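PDB 6NQC: cyanophycinase-like exopeptidase from actinobacterium SCGC AAA027-L06, which probably hydrolyses peptides as a serine exopeptidase of family S51, to which the cyanophycinases belong. Local coordinates for residues Met22-Gly27 against Val224-Gly228; Leu45-Ile50 against Ala114-Tyr118. All blocks are in the same frame, centred on the assembly; numbering follows the deposited sequence.

Interaction 1. Residues Met22-Gly27 against Val224-Gly228; sequences MIGSLG and VKRSG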
ATOM      1  N   MET A  22       5.477 -18.804   2.875  1.00 26.07           N
ATOM      2  CA  MET A  22       6.265 -17.565   2.962  1.00 25.84           C
ATOM      3  C   MET A  22       5.348 -16.338   2.871  1.00 24.69           C
ATOM      4  O   MET A  22       4.411 -16.317   2.062  1.00 23.21           O
ATOM      5  CB  MET A  22       7.290 -17.538   1.807  1.00 35.61           C
ATOM      6  CG  MET A  22       8.371 -18.568   2.001  1.00 37.86           C
ATOM      7  SD  MET A  22       9.662 -18.371   0.805  1.00 50.99           S
ATOM      8  CE  MET A  22      10.870 -17.616   1.651  1.00 37.57           C
ATOM      9  N   ILE A  23       5.669 -15.332   3.693  1.00 19.28           N
ATOM     10  CA  ILE A  23       4.940 -14.077   3.596  1.00 16.74           C
ATOM     11  C   ILE A  23       5.224 -13.449   2.222  1.00 13.97           C
ATOM     12  O   ILE A  23       6.365 -13.455   1.735  1.00 18.45           O
ATOM     13  CB  ILE A  23       5.352 -13.151   4.750  1.00 20.43           C
ATOM     14  CG1 ILE A  23       4.905 -13.729   6.092  1.00 20.92           C
ATOM     15  CG2 ILE A  23       4.736 -11.788   4.587  1.00 21.13           C
ATOM     16  CD1 ILE A  23       5.528 -13.047   7.288  1.00 33.43           C
ATOM     17  N   GLY A  24       4.186 -12.849   1.622  1.00 19.82           N
ATOM     18  CA  GLY A  24       4.282 -12.267   0.313  1.00 18.91           C
ATOM     19  C   GLY A  24       5.075 -10.967   0.290  1.00 20.88           C
ATOM     20  O   GLY A  24       5.398 -10.339   1.303  1.00 16.22           O
ATOM     21  N   SER A  25       5.385 -10.540  -0.919  1.00 16.25           N
ATOM     22  CA  SER A  25       6.071  -9.265  -1.092  1.00 18.43           C
ATOM     23  C   SER A  25       5.179  -8.122  -0.609  1.00 17.60           C
ATOM     24  O   SER A  25       3.952  -8.150  -0.766  1.00 19.87           O
ATOM     25  CB  SER A  25       6.423  -9.029  -2.558  1.00 15.82           C
ATOM     26  OG  SER A  25       7.342 -10.040  -2.981  1.00 16.35           O
ATOM     27  N   LEU A  26       5.816  -7.100  -0.056  1.00 18.47           N
ATOM     28  CA  LEU A  26       5.146  -5.928   0.496  1.00 13.54           C
ATOM     29  C   LEU A  26       5.712  -4.687  -0.181  1.00 14.66           C
ATOM     30  O   LEU A  26       6.910  -4.393  -0.044  1.00 17.36           O
ATOM     31  CB  LEU A  26       5.345  -5.853   2.008  1.00 21.30           C
ATOM     32  CG  LEU A  26       4.469  -4.830   2.748  1.00 23.62           C
ATOM     33  CD1 LEU A  26       3.023  -5.054   2.487  1.00 24.45           C
ATOM     34  CD2 LEU A  26       4.770  -4.996   4.233  1.00 29.37           C
ATOM     35  N   GLY A  27       4.849  -3.941  -0.862  1.00 15.10           N
ATOM     36  CA  GLY A  27       5.234  -2.740  -1.581  1.00 13.83           C
ATOM     37  C   GLY A  27       4.652  -1.476  -0.957  1.00 16.13           C
ATOM     38  O   GLY A  27       3.449  -1.374  -0.722  1.00 15.32           O
ATOM     39  N   VAL A 224      10.230  -1.964  -1.518  1.00 18.22           N
ATOM     40  CA  VAL A 224       9.653  -3.292  -1.552  1.00 15.70           C
ATOM     41  C   VAL A 224      10.486  -4.226  -0.699  1.00 19.70           C
ATOM     42  O   VAL A 224      11.726  -4.196  -0.745  1.00 19.88           O
ATOM     43  CB  VAL A 224       9.543  -3.837  -2.992  1.00 20.02           C
ATOM     44  CG1 VAL A 224      10.920  -3.975  -3.602  1.00 22.04           C
ATOM     45  CG2 VAL A 224       8.816  -5.162  -2.991  1.00 19.79           C
ATOM     46  N   LYS A 225       9.805  -5.068   0.062  1.00 17.57           N
ATOM     47  CA  LYS A 225      10.438  -6.189   0.757  1.00 22.16           C
ATOM     48  C   LYS A 225       9.950  -7.440   0.030  1.00 17.78           C
ATOM     49  O   LYS A 225       8.785  -7.816   0.151  1.00 15.03           O
ATOM     50  CB  LYS A 225      10.096  -6.259   2.239  1.00 19.20           C
ATOM     51  CG  LYS A 225      10.743  -7.495   2.949  1.00 16.41           C
ATOM     52  CD  LYS A 225      10.206  -7.728   4.348  1.00 28.66           C
ATOM     53  CE  LYS A 225      10.791  -6.766   5.358  1.00 29.40           C
ATOM     54  NZ  LYS A 225      10.249  -7.010   6.764  1.00 34.89           N
ATOM     55  N   ARG A 226      10.826  -8.080  -0.732  1.00 22.08           N
ATOM     56  CA  ARG A 226      10.385  -9.209  -1.537  1.00 23.78           C
ATOM     57  C   ARG A 226      10.161 -10.458  -0.687  1.00 19.98           C
ATOM     58  O   ARG A 226      10.827 -10.678   0.317  1.00 18.41           O
ATOM     59  CB  ARG A 226      11.408  -9.491  -2.639  1.00 18.07           C
ATOM     60  CG  ARG A 226      11.692  -8.345  -3.546  1.00 18.87           C
ATOM     61  CD  ARG A 226      10.832  -8.385  -4.751  1.00 25.08           C
ATOM     62  NE  ARG A 226      11.095  -7.232  -5.616  1.00 21.19           N
ATOM     63  CZ  ARG A 226      10.239  -6.803  -6.541  1.00 21.76           C
ATOM     64  NH1 ARG A 226       9.106  -7.477  -6.719  1.00 23.81           N
ATOM     65  NH2 ARG A 226      10.521  -5.732  -7.297  1.00 20.67           N
ATOM     66  N   SER A 227       9.155 -11.250  -1.081  1.00 23.18           N
ATOM     67  CA  SER A 227       8.901 -12.540  -0.482  1.00 23.15           C
ATOM     68  C   SER A 227      10.189 -13.349  -0.408  1.00 21.31           C
ATOM     69  O   SER A 227      10.933 -13.435  -1.385  1.00 21.31           O
ATOM     70  CB  SER A 227       7.866 -13.310  -1.295  1.00 20.95           C
ATOM     71  OG  SER A 227       7.468 -14.463  -0.573  1.00 20.39           O
ATOM     72  N   GLY A 228      10.463 -13.900   0.761  1.00 28.42           N
ATOM     73  CA  GLY A 228      11.685 -14.636   0.983  1.00 30.14           C
ATOM     74  C   GLY A 228      12.896 -13.814   1.325  1.00 26.30           C
ATOM     75  O   GLY A 228      13.985 -14.376   1.409  1.00 26.37           O
TER
HETATM   76  O   HOH W   1       8.778 -13.574   2.823  1.00 23.77           O
HETATM   77  O   HOH W   2       7.616  -9.443   2.359  1.00 20.26           O
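Ser227 and Ser25 interlock where the two segments approach the sheet, each offering its polar groups to the other segment. The amide of Ser227 points at Ser25 OG (2.9 Å from N to OG) along an almost straight line, 168° at the hydrogen. Ser25 OG also hydrogen-bonds Asp48 of helix 39-51, so one hydroxyl joins the 224-228 backbone to that helix. With OG turned opposite its own backbone N (chi1 -170°), Ser227 reaches back to Ile23, its OG donating to Ile23 O over 2.7 Å from well above the carbonyl plane. A bridging water donates to Ile23 O as well and accepts from Gly228 N, 2.7 Å from the water oxygen, while Asn52 hydrogen-bonds Ser227 OG from outside the pair. Replacing Ser25 by alanine removes the hydroxyl, which would probably leave the Ser227 amide without its acceptor and cost Asp48 one of its hydrogen-bond partners. Further along, Leu26 and Lys225 form an antiparallel hydrogen-bonded pair: Leu26 N lies 3.1 Å from Lys225 O, and Lys225 N 3.0 Å from Leu26 O. Gly27 and Val224 follow as a non-hydrogen-bonded pair; Val224 CG2 also reaches back to within 3.6 Å of Leu26 O. The same methyl lies over one face of the Arg226 guanidinium, toward its rim, and NH1 of that group makes a salt bridge with Asp48. On the face carrying Leu26 and Lys225, both side chains touch Trp232 of the next strand. Strands 26-29 and 221-225 thus meet as antiparallel neighbours in the central mixed sheet of the peptidase, where its parallel part gives way to antiparallel strands, and the two serines carry the pairing on past the regular ladder.

Interaction 2. Residues Leu45-Ile50 against Ala114-Tyr118; sequences LIEDGI and AALIY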
ATOM      1  N   LEU A  45       5.546  -7.744  -8.655  1.00 19.06           N
ATOM      2  CA  LEU A  45       4.755  -8.130  -7.494  1.00 20.09           C
ATOM      3  C   LEU A  45       3.770  -9.234  -7.847  1.00 16.16           C
ATOM      4  O   LEU A  45       3.510 -10.131  -7.027  1.00 20.05           O
ATOM      5  CB  LEU A  45       3.988  -6.921  -6.957  1.00 17.91           C
ATOM      6  CG  LEU A  45       4.791  -5.797  -6.316  1.00 17.35           C
ATOM      7  CD1 LEU A  45       3.878  -4.606  -5.931  1.00 22.44           C
ATOM      8  CD2 LEU A  45       5.500  -6.328  -5.089  1.00 17.28           C
ATOM      9  N   ILE A  46       3.185  -9.171  -9.055  1.00 18.01           N
ATOM     10  CA  ILE A  46       2.271 -10.223  -9.476  1.00 18.94           C
ATOM     11  C   ILE A  46       3.033 -11.522  -9.662  1.00 17.86           C
ATOM     12  O   ILE A  46       2.584 -12.599  -9.228  1.00 15.47           O
ATOM     13  CB  ILE A  46       1.545  -9.835 -10.769  1.00 16.81           C
ATOM     14  CG1 ILE A  46       0.655  -8.645 -10.500  1.00 18.91           C
ATOM     15  CG2 ILE A  46       0.756 -11.029 -11.317  1.00 21.99           C
ATOM     16  CD1 ILE A  46       0.267  -7.896 -11.755  1.00 19.53           C
ATOM     17  N   GLU A  47       4.218 -11.427 -10.271  1.00 21.01           N
ATOM     18  CA  GLU A  47       5.086 -12.591 -10.447  1.00 26.77           C
ATOM     19  C   GLU A  47       5.488 -13.204  -9.111  1.00 22.43           C
ATOM     20  O   GLU A  47       5.511 -14.426  -8.975  1.00 19.72           O
ATOM     21  CB  GLU A  47       6.321 -12.171 -11.238  1.00 26.19           C
ATOM     22  CG  GLU A  47       6.024 -11.856 -12.676  1.00 25.41           C
ATOM     23  CD  GLU A  47       7.252 -11.343 -13.430  1.00 39.33           C
ATOM     24  OE1 GLU A  47       8.124 -10.686 -12.820  1.00 41.79           O
ATOM     25  OE2 GLU A  47       7.334 -11.615 -14.641  1.00 40.63           O
ATOM     26  N   ASP A  48       5.775 -12.366  -8.103  1.00 18.27           N
ATOM     27  CA  ASP A  48       6.110 -12.882  -6.793  1.00 16.13           C
ATOM     28  C   ASP A  48       4.983 -13.750  -6.230  1.00 20.24           C
ATOM     29  O   ASP A  48       5.227 -14.823  -5.656  1.00 19.24           O
ATOM     30  CB  ASP A  48       6.406 -11.717  -5.845  1.00 15.65           C
ATOM     31  CG  ASP A  48       7.759 -11.009  -6.140  1.00 28.33           C
ATOM     32  OD1 ASP A  48       8.600 -11.545  -6.888  1.00 23.71           O
ATOM     33  OD2 ASP A  48       7.991  -9.906  -5.584  1.00 23.91           O
ATOM     34  N   GLY A  49       3.741 -13.284  -6.341  1.00 23.21           N
ATOM     35  CA  GLY A  49       2.630 -14.041  -5.784  1.00 19.57           C
ATOM     36  C   GLY A  49       2.336 -15.291  -6.605  1.00 17.52           C
ATOM     37  O   GLY A  49       1.963 -16.336  -6.057  1.00 18.50           O
ATOM     38  N   ILE A  50       2.479 -15.186  -7.925  1.00 19.45           N
ATOM     39  CA  ILE A  50       2.354 -16.355  -8.796  1.00 21.01           C
ATOM     40  C   ILE A  50       3.343 -17.440  -8.380  1.00 24.39           C
ATOM     41  O   ILE A  50       2.986 -18.614  -8.260  1.00 23.25           O
ATOM     42  CB  ILE A  50       2.544 -15.937 -10.268  1.00 23.92           C
ATOM     43  CG1 ILE A  50       1.271 -15.261 -10.804  1.00 20.48           C
ATOM     44  CG2 ILE A  50       2.892 -17.166 -11.151  1.00 31.14           C
ATOM     45  CD1 ILE A  50       1.443 -14.539 -12.146  1.00 23.27           C
ATOM     46  N   ALA A 114      -4.978 -14.310  -4.312  1.00 18.71           N
ATOM     47  CA  ALA A 114      -4.660 -13.246  -5.257  1.00 17.01           C
ATOM     48  C   ALA A 114      -3.154 -13.048  -5.298  1.00 19.55           C
ATOM     49  O   ALA A 114      -2.525 -12.894  -4.251  1.00 20.18           O
ATOM     50  CB  ALA A 114      -5.403 -11.952  -4.883  1.00 18.39           C
ATOM     51  N   ALA A 115      -2.576 -13.042  -6.507  1.00 15.15           N
ATOM     52  CA  ALA A 115      -1.139 -12.813  -6.613  1.00 16.15           C
ATOM     53  C   ALA A 115      -0.742 -11.417  -6.118  1.00 14.48           C
ATOM     54  O   ALA A 115       0.334 -11.235  -5.517  1.00 16.25           O
ATOM     55  CB  ALA A 115      -0.651 -12.981  -8.040  1.00 20.21           C
ATOM     56  N   LEU A 116      -1.578 -10.427  -6.385  1.00 18.86           N
ATOM     57  CA  LEU A 116      -1.345  -9.080  -5.863  1.00 17.09           C
ATOM     58  C   LEU A 116      -2.652  -8.448  -5.411  1.00 16.48           C
ATOM     59  O   LEU A 116      -3.670  -8.492  -6.115  1.00 15.19           O
ATOM     60  CB  LEU A 116      -0.667  -8.196  -6.937  1.00 16.24           C
ATOM     61  CG  LEU A 116      -0.558  -6.690  -6.724  1.00 15.43           C
ATOM     62  CD1 LEU A 116       0.258  -6.326  -5.482  1.00 18.20           C
ATOM     63  CD2 LEU A 116       0.045  -6.004  -7.915  1.00 18.06           C
ATOM     64  N   ILE A 117      -2.607  -7.832  -4.231  1.00 14.97           N
ATOM     65  CA  ILE A 117      -3.689  -6.992  -3.736  1.00 15.26           C
ATOM     66  C   ILE A 117      -3.108  -5.599  -3.578  1.00 18.64           C
ATOM     67  O   ILE A 117      -2.035  -5.449  -2.978  1.00 15.53           O
ATOM     68  CB  ILE A 117      -4.264  -7.541  -2.422  1.00 17.01           C
ATOM     69  CG1 ILE A 117      -4.841  -8.934  -2.666  1.00 16.56           C
ATOM     70  CG2 ILE A 117      -5.301  -6.624  -1.867  1.00 17.87           C
ATOM     71  CD1 ILE A 117      -5.191  -9.642  -1.356  1.00 18.87           C
ATOM     72  N   TYR A 118      -3.755  -4.594  -4.190  1.00 13.73           N
ATOM     73  CA  TYR A 118      -3.247  -3.224  -4.278  1.00 17.26           C
ATOM     74  C   TYR A 118      -4.256  -2.248  -3.682  1.00 16.22           C
ATOM     75  O   TYR A 118      -5.410  -2.230  -4.107  1.00 15.44           O
ATOM     76  CB  TYR A 118      -2.968  -2.863  -5.750  1.00 14.24           C
ATOM     77  CG  TYR A 118      -1.944  -1.786  -5.933  1.00 14.16           C
ATOM     78  CD1 TYR A 118      -2.272  -0.445  -5.683  1.00 17.06           C
ATOM     79  CD2 TYR A 118      -0.636  -2.085  -6.317  1.00 17.69           C
ATOM     80  CE1 TYR A 118      -1.339   0.547  -5.841  1.00 16.49           C
ATOM     81  CE2 TYR A 118       0.304  -1.083  -6.450  1.00 22.91           C
ATOM     82  CZ  TYR A 118      -0.071   0.242  -6.211  1.00 17.77           C
ATOM     83  OH  TYR A 118       0.825   1.281  -6.338  1.00 19.09           O
TER
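Leu45 O, which faces Ala115 O across the contact at 3.7 Å, is gripped by two donors: Gly49 N, one turn further along the same helix, at 3.2 Å, and the hydroxyl of Ser149 on the neighbouring strand. The two carbonyl oxygens are therefore near without being bonded to each other, and the contact itself is apolar. Ala115 supplies its centre, as its methyl enters the helix surface between Ile46 and Ile50. There CB lies 3.5 Å from Ile46 O, an oxygen already taken by the amide of Ile50, and it also meets Ile46 CG2 and Ile50 CG1. Gly49 makes the close approach possible: its CA comes within 4.0 Å of Ala115 CA, and a side chain at this position would run into Ala115 O. Leu116 extends the packing toward the N-terminal end of the segment 45-50. With CG opposite the backbone N (chi1 169°), both methyls are carried to the helix near Leu45 CB. CD1 touches Leu45 CD1 at 4.0 Å, and CD2 rests on Ile46 CG1 at 3.7 Å, the side chains of Ile46 and Leu116 crossing at about a right angle. Helix 39-51 thus lies on the sheet over strand 116-119, which has strands 57-61 and 149-153 as its neighbours in the sheet: Ile46 and Leu116 both touch Phe58, and Leu45 touches Ala151. Ile117, next along the strand, packs instead on helix 135-145, so the strand lies between two helical layers of an alpha/beta/alpha sandwich.

Interactions 1 and 2 have centres about 10 Å apart and meet at Asp48, whose OD2 lies 2.7 Å from Ser25 OG and 2.9 Å from Arg226 NH1. Strand 26-29 is followed, after a connecting loop, by helix 39-51; strand 116-119 comes later and strand 221-225 last, so interaction 2 is nested inside the loop closed by interaction 1. Both reach the same mixed sheet, with strand 149-153 between strands 116-119 and 26-29. That middle strand leads to a turn resembling a nucleophile elbow, consistent with a serine peptidase. One helix thus packs on the parallel core while a salt bridge ties it to the antiparallel side.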